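Side-chain contacts in FACT-Spt16 (Cicer arietinum, PDB 5CE6), which forms part of the histone chaperone FACT and probably binds histones H3-H4 through its aminopeptidase-like N-terminal domain: residues Thr71-Trp76 / Asn189-Leu194; Lys34-His39 / Asp46-Ser51. All blocks are in the same frame, centred on the assembly; numbering follows the deposited sequence. Where two conformers were deposited one is given.

Interaction 1: residues Thr71-Trp76 / Asn189-Leu194; sequences TALFLW and NGFSAL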
# COMPACT_ATOMS: atom_id res chain seq x y z
N THR A 71 7.09 -4.77 9.03
CA THR A 71 6.24 -5.94 8.84
C THR A 71 6.38 -6.46 7.41
O THR A 71 6.50 -7.66 7.18
CB THR A 71 4.77 -5.63 9.15
OG1 THR A 71 4.64 -5.38 10.56
CG2 THR A 71 3.88 -6.80 8.77
N ALA A 72 6.39 -5.53 6.47
CA ALA A 72 6.57 -5.90 5.07
C ALA A 72 7.86 -6.67 4.82
O ALA A 72 7.88 -7.62 4.03
CB ALA A 72 6.49 -4.66 4.19
N LEU A 73 8.95 -6.28 5.48
CA LEU A 73 10.21 -7.00 5.32
C LEU A 73 10.09 -8.45 5.81
O LEU A 73 10.54 -9.37 5.12
CB LEU A 73 11.37 -6.29 6.02
CG LEU A 73 12.71 -7.01 5.86
CD1 LEU A 73 13.11 -7.09 4.39
CD2 LEU A 73 13.81 -6.37 6.69
N PHE A 74 9.52 -8.64 6.99
CA PHE A 74 9.28 -10.00 7.48
C PHE A 74 8.42 -10.82 6.53
O PHE A 74 8.73 -11.98 6.27
CB PHE A 74 8.64 -9.99 8.87
CG PHE A 74 9.61 -9.77 9.99
CD1 PHE A 74 10.36 -10.84 10.49
CD2 PHE A 74 9.75 -8.53 10.57
CE1 PHE A 74 11.25 -10.65 11.54
CE2 PHE A 74 10.64 -8.33 11.63
CZ PHE A 74 11.39 -9.38 12.11
N LEU A 75 7.33 -10.24 6.02
CA LEU A 75 6.48 -10.93 5.05
C LEU A 75 7.24 -11.24 3.76
O LEU A 75 7.11 -12.33 3.19
CB LEU A 75 5.24 -10.07 4.74
CG LEU A 75 4.21 -10.04 5.87
CD1 LEU A 75 3.18 -8.94 5.65
CD2 LEU A 75 3.50 -11.38 5.97
N TRP A 76 8.03 -10.28 3.29
CA TRP A 76 8.78 -10.43 2.06
C TRP A 76 9.82 -11.53 2.20
O TRP A 76 9.94 -12.42 1.35
CB TRP A 76 9.46 -9.10 1.72
CG TRP A 76 10.19 -9.07 0.41
CD1 TRP A 76 9.64 -9.03 -0.84
CD2 TRP A 76 11.61 -9.01 0.22
NE1 TRP A 76 10.63 -8.98 -1.79
CE2 TRP A 76 11.85 -8.95 -1.16
CE3 TRP A 76 12.70 -9.00 1.10
CZ2 TRP A 76 13.14 -8.90 -1.70
CZ3 TRP A 76 13.97 -8.94 0.58
CH2 TRP A 76 14.19 -8.90 -0.81
N ASN A 189 14.32 4.34 2.38
CA ASN A 189 14.49 4.45 0.94
C ASN A 189 15.18 3.23 0.36
O ASN A 189 15.02 2.92 -0.82
CB ASN A 189 15.27 5.72 0.59
CG ASN A 189 14.49 6.99 0.91
OD1 ASN A 189 13.27 6.97 1.00
ND2 ASN A 189 15.20 8.10 1.07
N GLY A 190 15.94 2.53 1.19
CA GLY A 190 16.59 1.32 0.73
C GLY A 190 15.55 0.23 0.55
O GLY A 190 15.49 -0.44 -0.48
N PHE A 191 14.73 0.04 1.58
CA PHE A 191 13.64 -0.94 1.49
C PHE A 191 12.66 -0.61 0.37
O PHE A 191 12.18 -1.51 -0.32
CB PHE A 191 12.93 -1.07 2.84
CG PHE A 191 13.73 -1.80 3.86
CD1 PHE A 191 14.15 -3.11 3.62
CD2 PHE A 191 14.08 -1.19 5.06
CE1 PHE A 191 14.89 -3.80 4.57
CE2 PHE A 191 14.83 -1.88 6.00
CZ PHE A 191 15.23 -3.18 5.76
N SER A 192 12.37 0.68 0.19
CA SER A 192 11.48 1.12 -0.89
C SER A 192 12.00 0.70 -2.27
O SER A 192 11.24 0.19 -3.10
CB SER A 192 11.29 2.64 -0.84
OG SER A 192 10.57 3.10 -1.98
N ALA A 193 13.29 0.90 -2.49
CA ALA A 193 13.92 0.47 -3.74
C ALA A 193 13.89 -1.05 -3.87
O ALA A 193 13.60 -1.59 -4.93
CB ALA A 193 15.36 0.98 -3.80
N LEU A 194 14.18 -1.73 -2.76
CA LEU A 194 14.18 -3.19 -2.74
C LEU A 194 12.82 -3.78 -3.09
O LEU A 194 12.74 -4.76 -3.84
CB LEU A 194 14.62 -3.68 -1.35
CG LEU A 194 14.86 -5.17 -1.20
CD1 LEU A 194 15.99 -5.63 -2.11
CD2 LEU A 194 15.21 -5.47 0.25
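Segments 71-76 and 189-194, on helices 69-78 and 188-196, have their nearest CA atoms at Leu73 and Phe191, 7.9 Å apart, so the segments meet through side chains and not through direct backbone packing. Both helices pack in the N-terminal lobe, whose family is related to the aminopeptidase P N-terminal domain and in which helices pack on a mixed six-stranded sheet. The contact reduces to two apolar pairs, Leu73 with Phe191 and Trp76 with Leu194, the second pair one helical turn after the first on both helices, and together they bury 185 Å² of surface.

In the first pair both methyls of Leu73 close on CE1 of Phe191 from one side: CE1 of Phe191 lies 3.5 Å from Leu73 CD2 and 3.7 Å from Leu73 CD1. The two side chains cross at about a right angle, and the approach to the ring is oblique. Phe191 carries its CG opposite the carbonyl carbon (chi1 -73°), which lets a CB that does not face helix 69-78 directly still deliver the ring to Leu73. Leu73 also touches Val56 and Phe89, on strands 53-58 and 85-89 of the sheet.

Trp76 extends its six-membered ring to the second pair, again nearly perpendicular to its partner. Arg32 makes a cation-pi contact with this indole and also bonds Trp76 O, while Phe195 meets it edge-to-face. Ile381, from the peptidase-like half of the chain, touches Trp76 too. The six-membered ring meets the branched end of Leu194 obliquely: Leu194 CD2 is 3.7 Å from Trp76 CZ3, and Leu194 CG is 3.8 Å from Trp76 CH2.

Interaction 2: residues Lys34-His39 / Asp46-Ser51; sequences KAFYSH and DLWGSS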
# COMPACT_ATOMS: atom_id res chain seq x y z
N LYS A 34 19.56 -12.81 -0.50
CA LYS A 34 20.64 -12.46 -1.41
C LYS A 34 20.38 -11.11 -2.06
O LYS A 34 21.27 -10.26 -2.12
CB LYS A 34 20.79 -13.55 -2.48
CG LYS A 34 22.12 -13.54 -3.22
CD LYS A 34 22.66 -14.96 -3.32
CE LYS A 34 21.55 -15.96 -3.63
NZ LYS A 34 21.99 -17.37 -3.44
N ALA A 35 19.16 -10.93 -2.54
CA ALA A 35 18.76 -9.67 -3.17
C ALA A 35 18.96 -8.50 -2.21
O ALA A 35 19.50 -7.47 -2.60
CB ALA A 35 17.31 -9.74 -3.63
N PHE A 36 18.52 -8.69 -0.97
CA PHE A 36 18.70 -7.70 0.09
C PHE A 36 20.19 -7.38 0.33
O PHE A 36 20.59 -6.22 0.25
CB PHE A 36 18.01 -8.21 1.38
CG PHE A 36 18.20 -7.33 2.58
CD1 PHE A 36 18.33 -5.95 2.46
CD2 PHE A 36 18.26 -7.89 3.85
CE1 PHE A 36 18.50 -5.15 3.58
CE2 PHE A 36 18.43 -7.09 4.98
CZ PHE A 36 18.55 -5.73 4.84
N TYR A 37 21.00 -8.40 0.64
CA TYR A 37 22.41 -8.15 0.91
C TYR A 37 23.16 -7.53 -0.28
O TYR A 37 24.03 -6.68 -0.10
CB TYR A 37 23.13 -9.42 1.39
CG TYR A 37 23.08 -9.58 2.88
CD1 TYR A 37 21.88 -9.82 3.54
CD2 TYR A 37 24.23 -9.47 3.64
CE1 TYR A 37 21.82 -9.96 4.92
CE2 TYR A 37 24.19 -9.61 5.03
CZ TYR A 37 22.98 -9.85 5.65
OH TYR A 37 22.93 -9.99 7.02
N SER A 38 22.79 -7.94 -1.49
CA SER A 38 23.38 -7.37 -2.70
C SER A 38 23.05 -5.89 -2.85
O SER A 38 23.93 -5.06 -3.09
CB SER A 38 22.89 -8.12 -3.94
OG SER A 38 23.50 -9.39 -4.02
N HIS A 39 21.77 -5.56 -2.69
CA HIS A 39 21.27 -4.20 -2.86
C HIS A 39 21.88 -3.31 -1.79
O HIS A 39 22.33 -2.19 -2.06
CB HIS A 39 19.75 -4.19 -2.78
CG HIS A 39 19.12 -2.92 -3.27
ND1 HIS A 39 19.07 -1.77 -2.51
CD2 HIS A 39 18.49 -2.63 -4.44
CE1 HIS A 39 18.45 -0.82 -3.19
NE2 HIS A 39 18.09 -1.32 -4.37
N ASP A 46 24.23 5.41 -0.82
CA ASP A 46 23.21 6.15 -1.55
C ASP A 46 21.80 5.95 -1.00
O ASP A 46 21.01 6.89 -0.93
CB ASP A 46 23.26 5.76 -3.03
CG ASP A 46 22.79 6.87 -3.94
OD1 ASP A 46 22.71 8.03 -3.48
OD2 ASP A 46 22.52 6.58 -5.13
N LEU A 47 21.49 4.71 -0.61
CA LEU A 47 20.13 4.36 -0.21
C LEU A 47 20.08 3.76 1.20
O LEU A 47 19.04 3.77 1.84
CB LEU A 47 19.53 3.36 -1.20
CG LEU A 47 19.28 3.89 -2.60
CD1 LEU A 47 18.60 2.84 -3.44
CD2 LEU A 47 18.42 5.15 -2.53
N TRP A 48 21.21 3.23 1.66
CA TRP A 48 21.22 2.52 2.94
C TRP A 48 21.97 3.25 4.05
O TRP A 48 22.44 2.64 5.00
CB TRP A 48 21.76 1.10 2.77
CG TRP A 48 20.90 0.26 1.88
CD1 TRP A 48 21.09 0.01 0.55
CD2 TRP A 48 19.69 -0.43 2.25
NE1 TRP A 48 20.08 -0.79 0.08
CE2 TRP A 48 19.21 -1.08 1.10
CE3 TRP A 48 18.97 -0.55 3.44
CZ2 TRP A 48 18.04 -1.85 1.10
CZ3 TRP A 48 17.80 -1.31 3.44
CH2 TRP A 48 17.36 -1.96 2.28
N GLY A 49 22.08 4.57 3.90
CA GLY A 49 22.67 5.43 4.91
C GLY A 49 24.03 5.02 5.45
O GLY A 49 24.32 5.26 6.63
N SER A 50 24.85 4.42 4.60
CA SER A 50 26.19 3.95 4.97
C SER A 50 26.19 2.95 6.13
O SER A 50 27.16 2.88 6.90
CB SER A 50 27.12 5.13 5.29
OG SER A 50 27.43 5.86 4.13
N SER A 51 25.11 2.20 6.27
CA SER A 51 24.94 1.32 7.43
C SER A 51 25.77 0.04 7.37
O SER A 51 25.90 -0.59 6.32
CB SER A 51 23.46 0.97 7.63
OG SER A 51 22.89 0.46 6.44
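Phe36, His39 and Trp48 form an aromatic cluster in which His39 and Trp48 meet rim to rim, neither over the face of the other, while Phe36 and Trp48 pair obliquely. At the edge of the His39 imidazole, close to its plane, lie Trp48 NE1 and Leu47 CD1; the indole in turn receives His39 ND1 at its own edge, and Trp48 CH2 reaches the edge of the Phe36 ring.

The polar link is a hydrogen bond from Trp48 NE1 to His39 ND1, 2.9 Å long with an N-H...N angle of 157°. Each partner lies in the ring plane of the other, so the bond follows both planes even though the rings themselves stand nearly perpendicular. Because the indole nitrogen can only donate, ND1 acts as acceptor, which is consistent with a neutral imidazole protonated at NE2. Leu47 CD1 closes on the neighbouring carbon, 3.7 Å from His39 CE1.

Phe36 and Trp48 make the apolar half. Phe36 CE1 sits 3.6 Å from Trp48 CH2, and the ring centroids are 5.5 Å apart in a pairing that is neither stack nor T-shape. With CG of Trp48 opposite its carbonyl carbon (chi1 -64°), the indole spans from His39 to Phe36, one helical turn apart. Trp48 begins a type I' turn that ends at Ser51, whose N and OG both bond Trp48 O, at 3.0 and 2.7 Å, the hydroxyl in the carbonyl plane.

The cluster sits between the C-terminal part of helix 26-42, Ile54 of strand 53-58, touched by both Phe36 and Trp48, and helix 188-196, where Phe191 packs edge-to-face with Trp48 and Leu194 against Phe36.

From the N terminus, helix 26-42 comes first, and interaction 2 folds the loop that follows it back onto the helix, closing a short loop with six residues between the segments. The chain then enters strand 53-58 and helix 69-78, where interaction 1 opens; that contact closes a long excursion through the sheet and its helices to helix 188-196. The two are therefore in series, neither nested nor crossed, yet their centres lie 11 Å apart. Helix 188-196 joins them: Gly190 C is 3.3 Å from Trp48 CZ2, and Ala193 CB is 3.6 Å from His39 NE2. Helix 188-196 thus packs against helix 69-78 in one contact and against helix 26-42 and the loop after it beside the other.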